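Local coordinates for penicillin-binding protein PbpB (Mycobacterium tuberculosis, PDB 6KGU) that takes part in building cross-linked peptidoglycan from lipid intermediates, its transpeptidase domain being the target of beta-lactam antibiotics such as aztreonam, at residues 12-17 and 185-190; 16-21 and 158-163; 32-37 and 120-125; 136-141 and 150-155; 189-194 and 416-421. All coordinates share one frame; numbering follows the deposited sequence.

Contact 1: 12-17 and 185-190. With CO (cobalt (II) ion), chain E.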
# COMPACT_ATOMS: atom_id res chain seq x y z
N ASP A 12 3.12 -37.61 -31.74
CA ASP A 12 3.66 -36.59 -32.64
C ASP A 12 3.88 -35.24 -31.93
O ASP A 12 4.80 -34.50 -32.27
CB ASP A 12 2.74 -36.41 -33.85
CG ASP A 12 3.50 -36.07 -35.12
OD1 ASP A 12 4.75 -36.02 -35.06
OD2 ASP A 12 2.85 -35.85 -36.17
N VAL A 13 3.04 -34.91 -30.94
CA VAL A 13 3.17 -33.65 -30.21
C VAL A 13 4.03 -33.86 -28.97
O VAL A 13 3.85 -34.82 -28.22
CB VAL A 13 1.79 -33.07 -29.85
CG1 VAL A 13 1.09 -33.89 -28.78
CG2 VAL A 13 1.93 -31.62 -29.42
N GLN A 14 4.99 -32.95 -28.77
CA GLN A 14 5.92 -33.01 -27.65
C GLN A 14 5.54 -31.93 -26.65
O GLN A 14 5.95 -30.77 -26.82
CB GLN A 14 7.36 -32.81 -28.15
CG GLN A 14 8.34 -33.88 -27.71
CD GLN A 14 9.77 -33.54 -28.11
OE1 GLN A 14 10.07 -32.42 -28.54
NE2 GLN A 14 10.67 -34.51 -27.97
N PRO A 15 4.78 -32.25 -25.60
CA PRO A 15 4.18 -31.19 -24.77
C PRO A 15 5.20 -30.47 -23.89
O PRO A 15 6.08 -31.08 -23.29
CB PRO A 15 3.16 -31.95 -23.91
CG PRO A 15 3.69 -33.35 -23.87
CD PRO A 15 4.34 -33.59 -25.20
N ALA A 16 5.07 -29.14 -23.82
CA ALA A 16 5.87 -28.38 -22.87
C ALA A 16 5.32 -28.56 -21.45
O ALA A 16 4.10 -28.57 -21.24
CB ALA A 16 5.88 -26.91 -23.24
N ALA A 17 6.21 -28.69 -20.48
CA ALA A 17 5.83 -28.80 -19.08
C ALA A 17 5.72 -27.41 -18.46
O ALA A 17 6.63 -26.58 -18.58
CB ALA A 17 6.85 -29.64 -18.31
N HIS A 185 11.12 -29.93 -33.89
CA HIS A 185 11.09 -28.70 -33.10
C HIS A 185 11.02 -29.11 -31.64
O HIS A 185 10.06 -29.78 -31.24
CB HIS A 185 9.90 -27.82 -33.49
CG HIS A 185 10.00 -27.25 -34.86
ND1 HIS A 185 10.60 -26.04 -35.13
CD2 HIS A 185 9.57 -27.73 -36.06
CE1 HIS A 185 10.53 -25.79 -36.42
NE2 HIS A 185 9.91 -26.80 -37.01
N LYS A 186 12.05 -28.78 -30.87
CA LYS A 186 12.10 -29.26 -29.50
C LYS A 186 11.09 -28.49 -28.65
O LYS A 186 10.78 -27.33 -28.91
CB LYS A 186 13.51 -29.11 -28.93
CG LYS A 186 14.65 -29.49 -29.90
CD LYS A 186 14.60 -30.96 -30.32
CE LYS A 186 15.82 -31.34 -31.17
NZ LYS A 186 15.94 -30.54 -32.43
N ALA A 187 10.57 -29.16 -27.63
CA ALA A 187 9.66 -28.50 -26.71
C ALA A 187 10.43 -27.47 -25.90
O ALA A 187 11.53 -27.75 -25.40
CB ALA A 187 8.99 -29.51 -25.79
N VAL A 188 9.88 -26.26 -25.80
CA VAL A 188 10.39 -25.24 -24.89
C VAL A 188 9.55 -25.36 -23.62
O VAL A 188 8.38 -24.97 -23.59
CB VAL A 188 10.29 -23.84 -25.50
CG1 VAL A 188 10.86 -22.76 -24.54
CG2 VAL A 188 11.00 -23.81 -26.86
N HIS A 189 10.13 -25.96 -22.57
CA HIS A 189 9.40 -26.09 -21.32
C HIS A 189 9.22 -24.72 -20.68
O HIS A 189 9.97 -23.77 -20.94
CB HIS A 189 10.13 -27.04 -20.37
CG HIS A 189 10.18 -28.45 -20.87
ND1 HIS A 189 9.05 -29.22 -21.03
CD2 HIS A 189 11.22 -29.22 -21.28
CE1 HIS A 189 9.39 -30.41 -21.51
NE2 HIS A 189 10.70 -30.43 -21.66
N GLY A 190 8.19 -24.61 -19.84
CA GLY A 190 7.90 -23.34 -19.19
C GLY A 190 8.99 -22.94 -18.21
O GLY A 190 9.57 -23.77 -17.52
CO CO E . 9.91 -26.97 -39.03
O HOH W 1 8.53 -26.57 -17.02
O HOH W 2 10.15 -25.53 -39.51
O HOH W 3 9.42 -28.80 -38.93
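Ala17 O is gripped from two sources: Gly190 N donates to it across the contact at 2.8 Å, and a water that also donates to Gly190 O donates to it as well. The other end of the same alanine is held too, since Ala17 N donates to His189 ND1 at 2.9 Å with an N-H...N angle of 165°. The amide nitrogen lies only 1° out of the imidazole plane, at the ring edge, which implies that ND1 carries no proton. CG of His189 stands anti to the carbonyl carbon (chi1 -65°), beside the backbone N, and the ring reaches back to the 12-17 segment; Ala17 CB packs 3.5 Å from ND1. One residue earlier, Ala16 CB sits 3.2 Å from Val188 O. Further toward the N terminus the contact thins: Ala187 N gives only a weak bond to Gln14 OE1, at 3.4 Å, while the methyl of Ala187 rests 3.4 Å from Gln14 O. At the far end His185 turns away from the 12-17 segment and binds a cobalt ion through NE2 at 2.0 Å; one water completes part of the site, and the position of a second is doubtful. The two segments run nearly parallel at the surface. Alongside both runs the chain of 162-166: Gln14 pairs with Gly164 in the two-stranded sheet of 13-14 and 164-165, while His185 and Val188 bond to Ser165 and Thr162, just ahead of strand 192-195.

Contact 2: 16-21 and 158-163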
# COMPACT_ATOMS: atom_id res chain seq x y z
N ALA A 16 5.07 -29.14 -23.82
CA ALA A 16 5.87 -28.38 -22.87
C ALA A 16 5.32 -28.56 -21.45
O ALA A 16 4.10 -28.57 -21.24
CB ALA A 16 5.88 -26.91 -23.24
N ALA A 17 6.21 -28.69 -20.48
CA ALA A 17 5.83 -28.80 -19.08
C ALA A 17 5.72 -27.41 -18.46
O ALA A 17 6.63 -26.58 -18.58
CB ALA A 17 6.85 -29.64 -18.31
N ARG A 18 4.60 -27.15 -17.78
CA ARG A 18 4.36 -25.83 -17.21
C ARG A 18 5.37 -25.51 -16.12
O ARG A 18 5.72 -26.35 -15.30
CB ARG A 18 2.94 -25.74 -16.65
CG ARG A 18 2.52 -24.30 -16.32
CD ARG A 18 1.03 -24.21 -16.05
NE ARG A 18 0.60 -22.84 -15.77
CZ ARG A 18 0.30 -21.95 -16.72
NH1 ARG A 18 0.38 -22.29 -18.01
NH2 ARG A 18 -0.08 -20.73 -16.38
N GLY A 19 5.86 -24.28 -16.14
CA GLY A 19 6.77 -23.83 -15.10
C GLY A 19 6.05 -23.54 -13.79
O GLY A 19 4.82 -23.46 -13.71
N SER A 20 6.84 -23.38 -12.74
CA SER A 20 6.33 -23.14 -11.40
C SER A 20 6.33 -21.66 -11.06
O SER A 20 7.00 -20.85 -11.70
CB SER A 20 7.18 -23.90 -10.36
OG SER A 20 7.08 -25.30 -10.55
N ILE A 21 5.56 -21.31 -10.03
CA ILE A 21 5.58 -19.98 -9.43
C ILE A 21 6.03 -20.17 -7.99
O ILE A 21 5.39 -20.90 -7.23
CB ILE A 21 4.20 -19.30 -9.48
CG1 ILE A 21 3.71 -19.14 -10.93
CG2 ILE A 21 4.25 -17.94 -8.76
CD1 ILE A 21 2.28 -18.59 -11.07
N VAL A 158 5.18 -17.19 -20.46
CA VAL A 158 6.41 -17.55 -19.76
C VAL A 158 6.26 -18.90 -19.07
O VAL A 158 7.17 -19.74 -19.10
CB VAL A 158 6.79 -16.44 -18.75
CG1 VAL A 158 8.02 -16.83 -17.97
CG2 VAL A 158 7.00 -15.11 -19.46
N LEU A 159 5.11 -19.14 -18.44
CA LEU A 159 4.89 -20.36 -17.68
C LEU A 159 4.57 -21.56 -18.58
O LEU A 159 4.93 -22.70 -18.24
CB LEU A 159 3.76 -20.14 -16.66
CG LEU A 159 4.07 -19.18 -15.50
CD1 LEU A 159 2.77 -18.71 -14.82
CD2 LEU A 159 5.01 -19.86 -14.48
N ALA A 160 3.86 -21.34 -19.69
CA ALA A 160 3.40 -22.45 -20.52
C ALA A 160 4.47 -22.97 -21.46
O ALA A 160 4.42 -24.14 -21.85
CB ALA A 160 2.19 -22.03 -21.35
N GLY A 161 5.42 -22.14 -21.86
CA GLY A 161 6.35 -22.56 -22.90
C GLY A 161 5.64 -22.80 -24.23
O GLY A 161 4.57 -22.27 -24.51
N THR A 162 6.27 -23.63 -25.06
CA THR A 162 5.76 -23.92 -26.40
C THR A 162 5.96 -25.40 -26.70
O THR A 162 7.08 -25.90 -26.58
CB THR A 162 6.46 -23.08 -27.45
OG1 THR A 162 6.39 -21.70 -27.08
CG2 THR A 162 5.82 -23.28 -28.84
N ASP A 163 4.88 -26.08 -27.08
CA ASP A 163 4.97 -27.50 -27.41
C ASP A 163 5.85 -27.72 -28.64
O ASP A 163 5.76 -27.00 -29.64
CB ASP A 163 3.59 -28.09 -27.66
CG ASP A 163 2.67 -27.96 -26.47
OD1 ASP A 163 3.17 -27.95 -25.33
OD2 ASP A 163 1.45 -27.88 -26.67
O HOH W 4 2.82 -26.00 -20.57
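Arg18 and Leu159 cross obliquely, with CB of Leu159 lying 3.8 Å above the guanidinium plane of Arg18, over its centre. The arginine chain is extended from CG to NE, with CG anti to the backbone N (chi1 -168°), and NH1 also meets Ala160 CB at 3.8 Å. Its charge is answered outside the two segments, by salt bridges from NH1 to Asp156 and from NH2 to Glu152. Ile21 meets the same leucine at about a right angle, its CD1 3.8 Å from Leu159 CD1, while the other branch of the leucine, CD2, lies against Ser20 O. Gly19 N donates to Leu159 O at 2.8 Å, and Arg18 CA-H approaches that oxygen too. At the other end Asp163 OD1 accepts from Ala16 N at 2.7 Å and 174°, on its anti side and 24° out of the carboxylate plane. Midway, a water donates to both Ala16 O and Ala160 O. Gly161, with positive phi, turns the chain out of helix 156-160, and the exiting residues run antiparallel to 16-21. The arrangement is a helix C-terminus laid against an extended segment, within the PBP dimerisation domain that precedes the transpeptidase domain in this family.

Contact 3: 32-37 and 120-125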
# COMPACT_ATOMS: atom_id res chain seq x y z
N THR A 32 3.27 -28.05 -11.18
CA THR A 32 2.50 -29.04 -11.92
C THR A 32 3.01 -30.45 -11.63
O THR A 32 4.22 -30.66 -11.47
CB THR A 32 2.57 -28.74 -13.42
OG1 THR A 32 1.85 -27.53 -13.68
CG2 THR A 32 2.00 -29.88 -14.26
N ILE A 33 2.09 -31.40 -11.50
CA ILE A 33 2.43 -32.82 -11.43
C ILE A 33 1.75 -33.54 -12.59
O ILE A 33 0.66 -33.17 -13.03
CB ILE A 33 2.03 -33.48 -10.09
CG1 ILE A 33 0.51 -33.75 -10.06
CG2 ILE A 33 2.47 -32.63 -8.93
CD1 ILE A 33 -0.05 -34.17 -8.69
N GLU A 34 2.41 -34.58 -13.08
CA GLU A 34 1.84 -35.39 -14.15
C GLU A 34 0.87 -36.40 -13.58
O GLU A 34 1.15 -37.06 -12.57
CB GLU A 34 2.94 -36.11 -14.92
CG GLU A 34 3.43 -35.35 -16.14
CD GLU A 34 4.23 -36.24 -17.07
OE1 GLU A 34 3.83 -37.42 -17.28
OE2 GLU A 34 5.25 -35.76 -17.61
N ALA A 35 -0.29 -36.53 -14.22
CA ALA A 35 -1.23 -37.58 -13.87
C ALA A 35 -1.82 -38.13 -15.16
O ALA A 35 -1.32 -37.86 -16.26
CB ALA A 35 -2.32 -37.05 -12.93
N ARG A 36 -2.89 -38.92 -15.03
CA ARG A 36 -3.51 -39.56 -16.17
C ARG A 36 -5.02 -39.50 -16.06
O ARG A 36 -5.58 -39.43 -14.96
CB ARG A 36 -3.05 -41.02 -16.31
CG ARG A 36 -1.97 -41.22 -17.36
CD ARG A 36 -0.58 -40.90 -16.82
NE ARG A 36 0.29 -40.35 -17.85
CZ ARG A 36 1.60 -40.21 -17.71
NH1 ARG A 36 2.33 -39.70 -18.69
NH2 ARG A 36 2.19 -40.60 -16.58
N ALA A 37 -5.68 -39.52 -17.22
CA ALA A 37 -7.14 -39.54 -17.29
C ALA A 37 -7.63 -40.87 -17.85
O ALA A 37 -6.89 -41.57 -18.55
CB ALA A 37 -7.64 -38.40 -18.14
N ALA A 120 -6.84 -38.90 -24.58
CA ALA A 120 -6.51 -37.75 -23.76
C ALA A 120 -5.94 -38.21 -22.43
O ALA A 120 -6.31 -37.69 -21.38
CB ALA A 120 -7.74 -36.87 -23.54
N GLU A 121 -5.02 -39.17 -22.47
CA GLU A 121 -4.69 -39.93 -21.27
C GLU A 121 -3.78 -39.15 -20.32
O GLU A 121 -4.06 -39.09 -19.11
CB GLU A 121 -4.06 -41.27 -21.63
CG GLU A 121 -3.83 -42.13 -20.41
CD GLU A 121 -3.73 -43.60 -20.72
OE1 GLU A 121 -2.72 -44.01 -21.33
OE2 GLU A 121 -4.66 -44.36 -20.35
N ARG A 122 -2.69 -38.58 -20.81
CA ARG A 122 -1.84 -37.78 -19.94
C ARG A 122 -2.58 -36.51 -19.53
O ARG A 122 -3.26 -35.88 -20.34
CB ARG A 122 -0.52 -37.42 -20.61
CG ARG A 122 0.43 -36.66 -19.69
CD ARG A 122 1.72 -36.29 -20.40
NE ARG A 122 2.65 -35.57 -19.53
CZ ARG A 122 3.09 -34.34 -19.76
NH1 ARG A 122 2.66 -33.68 -20.83
NH2 ARG A 122 3.95 -33.76 -18.93
N GLN A 123 -2.45 -36.15 -18.25
CA GLN A 123 -3.18 -35.01 -17.71
C GLN A 123 -2.32 -34.37 -16.63
O GLN A 123 -2.03 -35.01 -15.61
CB GLN A 123 -4.53 -35.45 -17.14
CG GLN A 123 -5.45 -34.33 -16.70
CD GLN A 123 -6.62 -34.84 -15.88
OE1 GLN A 123 -6.51 -35.86 -15.19
NE2 GLN A 123 -7.74 -34.14 -15.95
N ASP A 124 -1.92 -33.12 -16.85
CA ASP A 124 -1.08 -32.40 -15.90
C ASP A 124 -1.96 -31.70 -14.87
O ASP A 124 -2.92 -31.02 -15.23
CB ASP A 124 -0.22 -31.38 -16.63
CG ASP A 124 1.00 -32.01 -17.28
OD1 ASP A 124 1.03 -33.25 -17.42
OD2 ASP A 124 1.93 -31.27 -17.66
N LEU A 125 -1.64 -31.89 -13.59
CA LEU A 125 -2.42 -31.34 -12.48
C LEU A 125 -1.66 -30.18 -11.84
O LEU A 125 -0.54 -30.36 -11.36
CB LEU A 125 -2.71 -32.40 -11.43
CG LEU A 125 -3.33 -33.71 -11.91
CD1 LEU A 125 -3.57 -34.63 -10.72
CD2 LEU A 125 -4.62 -33.41 -12.66
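Thr32 opens the strand pair by setting CG2 3.6 Å from Asp124 CB, the two side chains crossing at about a right angle; its OG1 bonds to Arg126. Ile33 and Leu125 form a hydrogen-bonded antiparallel pair, Leu125 N meeting Ile33 O at 2.7 Å. Ile33 CG1, held between the backbone N and the carbonyl carbon (chi1 77°), packs on Leu125 CB. Glu34, in a non-hydrogen-bonded pair with Asp124, sends OE2 to Arg122 NH2 at 2.7 Å, a salt bridge whose hydrogen bond is weak. The carboxylate stands at the guanidinium edge, the two planes 83° apart. Ala35 pairs with Gln123 through two backbone bonds, and its CB touches Leu125 CD1 at 3.5 Å on the face shared with Ile33. Arg36 brings its bent chain across Arg122, NH1 lying 3.7 Å from Arg122 CG and bridging back to Glu34 OE1 at 3.1 Å. Ala37 N closes the ladder on Glu121 O. Asp124 OD1 sits 3.2 Å above the plane of the Arg122 guanidinium, over its centre, where attraction is by charge alone. Two arginines and two acids thus make a network on one face of the edge strand 122-127 and its neighbour; the arginines would favour the ionised acids, and the acids probably offset the repulsion between the arginines.

Contact 4: 136-141 and 150-155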
# COMPACT_ATOMS: atom_id res chain seq x y z
N ASN A 136 -4.55 -14.00 -4.60
CA ASN A 136 -4.86 -12.74 -5.28
C ASN A 136 -3.82 -12.40 -6.33
O ASN A 136 -4.13 -11.78 -7.36
CB ASN A 136 -4.97 -11.61 -4.25
CG ASN A 136 -3.79 -11.59 -3.28
OD1 ASN A 136 -3.46 -12.60 -2.64
ND2 ASN A 136 -3.13 -10.44 -3.18
N VAL A 137 -2.57 -12.78 -6.08
CA VAL A 137 -1.45 -12.54 -6.99
C VAL A 137 -1.27 -13.70 -7.96
O VAL A 137 -1.23 -13.50 -9.18
CB VAL A 137 -0.16 -12.29 -6.15
CG1 VAL A 137 1.09 -12.45 -7.00
CG2 VAL A 137 -0.21 -10.89 -5.49
N VAL A 138 -1.23 -14.92 -7.42
CA VAL A 138 -0.90 -16.11 -8.22
C VAL A 138 -1.98 -16.39 -9.25
O VAL A 138 -1.68 -16.68 -10.42
CB VAL A 138 -0.68 -17.32 -7.29
CG1 VAL A 138 -0.71 -18.64 -8.08
CG2 VAL A 138 0.61 -17.19 -6.49
N GLY A 139 -3.24 -16.35 -8.83
CA GLY A 139 -4.35 -16.68 -9.71
C GLY A 139 -4.72 -18.16 -9.72
O GLY A 139 -4.50 -18.86 -8.72
N GLY A 140 -5.26 -18.64 -10.84
CA GLY A 140 -5.67 -20.02 -10.98
C GLY A 140 -5.55 -20.51 -12.41
O GLY A 140 -5.23 -19.76 -13.34
N ILE A 141 -5.83 -21.80 -12.59
CA ILE A 141 -5.57 -22.52 -13.83
C ILE A 141 -6.91 -22.85 -14.49
O ILE A 141 -7.94 -22.98 -13.82
CB ILE A 141 -4.74 -23.80 -13.55
CG1 ILE A 141 -3.87 -24.15 -14.76
CG2 ILE A 141 -5.63 -24.98 -13.14
CD1 ILE A 141 -2.73 -23.18 -14.97
N GLY A 150 -5.02 -14.03 -12.74
CA GLY A 150 -3.82 -13.78 -11.97
C GLY A 150 -2.56 -13.91 -12.82
O GLY A 150 -2.59 -13.87 -14.05
N LEU A 151 -1.43 -14.10 -12.12
CA LEU A 151 -0.16 -14.28 -12.82
C LEU A 151 -0.14 -15.55 -13.67
O LEU A 151 0.63 -15.62 -14.64
CB LEU A 151 1.00 -14.31 -11.82
CG LEU A 151 1.39 -13.00 -11.14
CD1 LEU A 151 2.61 -13.21 -10.27
CD2 LEU A 151 1.66 -11.89 -12.16
N GLU A 152 -0.94 -16.56 -13.32
CA GLU A 152 -1.01 -17.76 -14.17
C GLU A 152 -1.45 -17.38 -15.57
O GLU A 152 -0.97 -17.95 -16.56
CB GLU A 152 -2.00 -18.78 -13.58
CG GLU A 152 -1.59 -19.40 -12.27
CD GLU A 152 -0.70 -20.63 -12.43
OE1 GLU A 152 0.09 -20.70 -13.41
OE2 GLU A 152 -0.80 -21.53 -11.58
N ASP A 153 -2.35 -16.41 -15.67
CA ASP A 153 -2.82 -15.94 -16.96
C ASP A 153 -1.86 -14.93 -17.57
O ASP A 153 -1.40 -15.12 -18.70
CB ASP A 153 -4.21 -15.32 -16.80
CG ASP A 153 -4.76 -14.80 -18.09
OD1 ASP A 153 -4.74 -15.54 -19.09
OD2 ASP A 153 -5.23 -13.65 -18.10
N SER A 154 -1.53 -13.86 -16.83
CA SER A 154 -0.77 -12.75 -17.42
C SER A 154 0.65 -13.16 -17.77
O SER A 154 1.24 -12.59 -18.68
CB SER A 154 -0.76 -11.55 -16.48
OG SER A 154 -0.01 -11.83 -15.30
N LEU A 155 1.22 -14.13 -17.05
CA LEU A 155 2.52 -14.69 -17.40
C LEU A 155 2.41 -16.07 -18.06
O LEU A 155 3.38 -16.83 -18.03
CB LEU A 155 3.40 -14.78 -16.15
CG LEU A 155 3.73 -13.41 -15.54
CD1 LEU A 155 4.69 -13.54 -14.37
CD2 LEU A 155 4.30 -12.47 -16.62
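Val137 O and Val138 O, the last carbonyls of helix 135-138, receive amides from the beginning of the 150-155 segment: Leu151 N donates to Val137 O at 3.0 Å, and Glu152 N to Val138 O, also at 3.0 Å. The C-terminal end of one short helix is therefore joined to the N-terminal end of the next. Two glycines make the approach possible. Gly139 and Gly150 both have positive phi, and their CA atoms lie 3.7 Å apart, so close that a CB on either would collide with the other. Gly139 also ends the first helix, and Gly140 begins the extended run that follows. Side chains pack around this junction. Val137 and Leu151 lie side by side and point the same way, CG1 of the valine 3.7 Å from CD1 of the leucine; Leu151 CG also rests on Val137 O at 3.3 Å. Glu152 lays its CB on Gly140 O at 3.4 Å. Its chain bends at chi2 (-86°), carrying CD to within 4.1 Å of Ile141 CD1. The buried carboxylate is well supplied with partners: besides Arg18 at OE1, its OE2 forms a salt bridge with Arg126 and a hydrogen bond with Tyr128 OH, which would probably keep it ionised. Strand 140-141 pairs with 147-149 to form the hairpin between the helices, while Val138 packs on Leu29 of strand 28-36, and Leu151 on Leu195 of strand 192-195 and Ile412 of strand 412-416.

Contact 5: 189-194 and 416-421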
# COMPACT_ATOMS: atom_id res chain seq x y z
N HIS A 189 10.13 -25.96 -22.57
CA HIS A 189 9.40 -26.09 -21.32
C HIS A 189 9.22 -24.72 -20.68
O HIS A 189 9.97 -23.77 -20.94
CB HIS A 189 10.13 -27.04 -20.37
CG HIS A 189 10.18 -28.45 -20.87
ND1 HIS A 189 9.05 -29.22 -21.03
CD2 HIS A 189 11.22 -29.22 -21.28
CE1 HIS A 189 9.39 -30.41 -21.51
NE2 HIS A 189 10.70 -30.43 -21.66
N GLY A 190 8.19 -24.61 -19.84
CA GLY A 190 7.90 -23.34 -19.19
C GLY A 190 8.99 -22.94 -18.21
O GLY A 190 9.57 -23.77 -17.52
N SER A 191 9.26 -21.64 -18.15
CA SER A 191 10.22 -21.17 -17.16
C SER A 191 9.53 -20.99 -15.81
O SER A 191 8.31 -20.89 -15.71
CB SER A 191 10.85 -19.85 -17.61
OG SER A 191 11.56 -20.04 -18.82
N THR A 192 10.35 -20.96 -14.75
CA THR A 192 9.84 -20.75 -13.41
C THR A 192 9.90 -19.27 -13.05
O THR A 192 10.90 -18.59 -13.32
CB THR A 192 10.65 -21.58 -12.40
OG1 THR A 192 10.21 -22.94 -12.48
CG2 THR A 192 10.43 -21.08 -10.97
N VAL A 193 8.83 -18.77 -12.44
CA VAL A 193 8.67 -17.35 -12.10
C VAL A 193 8.93 -17.18 -10.60
O VAL A 193 8.21 -17.75 -9.77
CB VAL A 193 7.28 -16.84 -12.50
CG1 VAL A 193 7.00 -15.48 -11.87
CG2 VAL A 193 7.14 -16.76 -14.03
N VAL A 194 9.96 -16.41 -10.25
CA VAL A 194 10.35 -16.16 -8.86
C VAL A 194 9.77 -14.81 -8.44
O VAL A 194 10.11 -13.77 -9.02
CB VAL A 194 11.88 -16.16 -8.70
CG1 VAL A 194 12.25 -15.93 -7.23
CG2 VAL A 194 12.51 -17.46 -9.26
N VAL A 416 13.52 -18.39 -14.07
CA VAL A 416 14.50 -19.46 -14.21
C VAL A 416 14.14 -20.27 -15.45
O VAL A 416 13.04 -20.83 -15.55
CB VAL A 416 14.55 -20.35 -12.96
CG1 VAL A 416 15.65 -21.39 -13.11
CG2 VAL A 416 14.78 -19.48 -11.73
N ALA A 417 15.08 -20.32 -16.39
CA ALA A 417 14.90 -21.04 -17.63
C ALA A 417 14.94 -22.54 -17.38
O ALA A 417 15.42 -22.98 -16.33
CB ALA A 417 15.97 -20.62 -18.63
N PRO A 418 14.42 -23.35 -18.31
CA PRO A 418 14.42 -24.81 -18.10
C PRO A 418 15.80 -25.41 -17.83
O PRO A 418 15.88 -26.42 -17.12
CB PRO A 418 13.82 -25.34 -19.41
CG PRO A 418 12.94 -24.24 -19.89
CD PRO A 418 13.64 -22.97 -19.51
N ASP A 419 16.88 -24.83 -18.37
CA ASP A 419 18.20 -25.35 -18.03
C ASP A 419 18.58 -25.09 -16.58
O ASP A 419 19.49 -25.74 -16.05
CB ASP A 419 19.28 -24.77 -18.96
CG ASP A 419 19.35 -23.25 -18.90
OD1 ASP A 419 18.73 -22.64 -18.00
OD2 ASP A 419 20.04 -22.66 -19.77
N GLY A 420 17.91 -24.15 -15.92
CA GLY A 420 18.22 -23.78 -14.56
C GLY A 420 18.99 -22.49 -14.43
O GLY A 420 19.32 -22.10 -13.30
N SER A 421 19.28 -21.82 -15.54
CA SER A 421 19.92 -20.52 -15.49
C SER A 421 18.90 -19.44 -15.13
O SER A 421 17.80 -19.40 -15.68
CB SER A 421 20.58 -20.19 -16.82
OG SER A 421 19.60 -19.85 -17.79
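Thr192 and Val416 form the close part of the contact, a hydrogen-bonded antiparallel pair: Val416 N donates to Thr192 O at 2.7 Å and Thr192 N to Val416 O at 2.8 Å. On the face these two residues share, Thr192 CB and Val416 CB stand 4.1 Å apart. Val194 extends the apolar side inward, its CG2 meeting Val416 CG2 at 3.9 Å as the two valines cross. For Val416, CG2 lies anti to the carbonyl carbon and CG1 anti to the backbone N (chi1 -176°), which presents CG2 to Val194. Ser191 CB presses on Val416 O at 3.2 Å, next to the paired backbones. The pairing sets strand 192-195 beside strand 412-416 in a mixed six-stranded sheet, joining it to a strand from much later in the chain, within the transpeptidase part of the sequence. On its other side, strand 192-195 takes backbone bonds from the 20-22 region. The side chain of Val193 is covered by Val158 and Leu159 of helix 156-160. Pro418 makes an exposed but close rim, with CG 3.2 Å from His189 O and 4.0 Å from His189 CB, and CD facing Ser191 OG at 3.7 Å. It is the second residue of a type I beta turn from Ala417 to Gly420. The solvent side, by contrast, is loose: Asp419 to Ser421 touch nothing of 189-194. Gly420 N closes the turn on Ala417 O; Asp419 OD1 then accepts from Ser421 N in an Asx turn and, through its syn lone pair, from Ser421 OG.

How the contacts relate
From the N terminus, segment 12-17 opens contact 1, whose long loop closes at 185-190, and Ala16 and Ala17 are also the start of contact 2, closing earlier at 158-163. Inside both loops lie contact 3, which pairs strands 28-36 and 122-127, and then, in series, contact 4, a short loop between helices. Contact 5 begins where contact 1 ends, sharing His189 and Gly190, and spans to 416-421. Contact 2 is the hub: Arg18 packs on Thr32 of contact 3 and bridges to Glu152 of contact 4, while Ser20 O meets Val193 N of contact 5. Contacts 3 and 5 reach the same six-stranded sheet, through different strands.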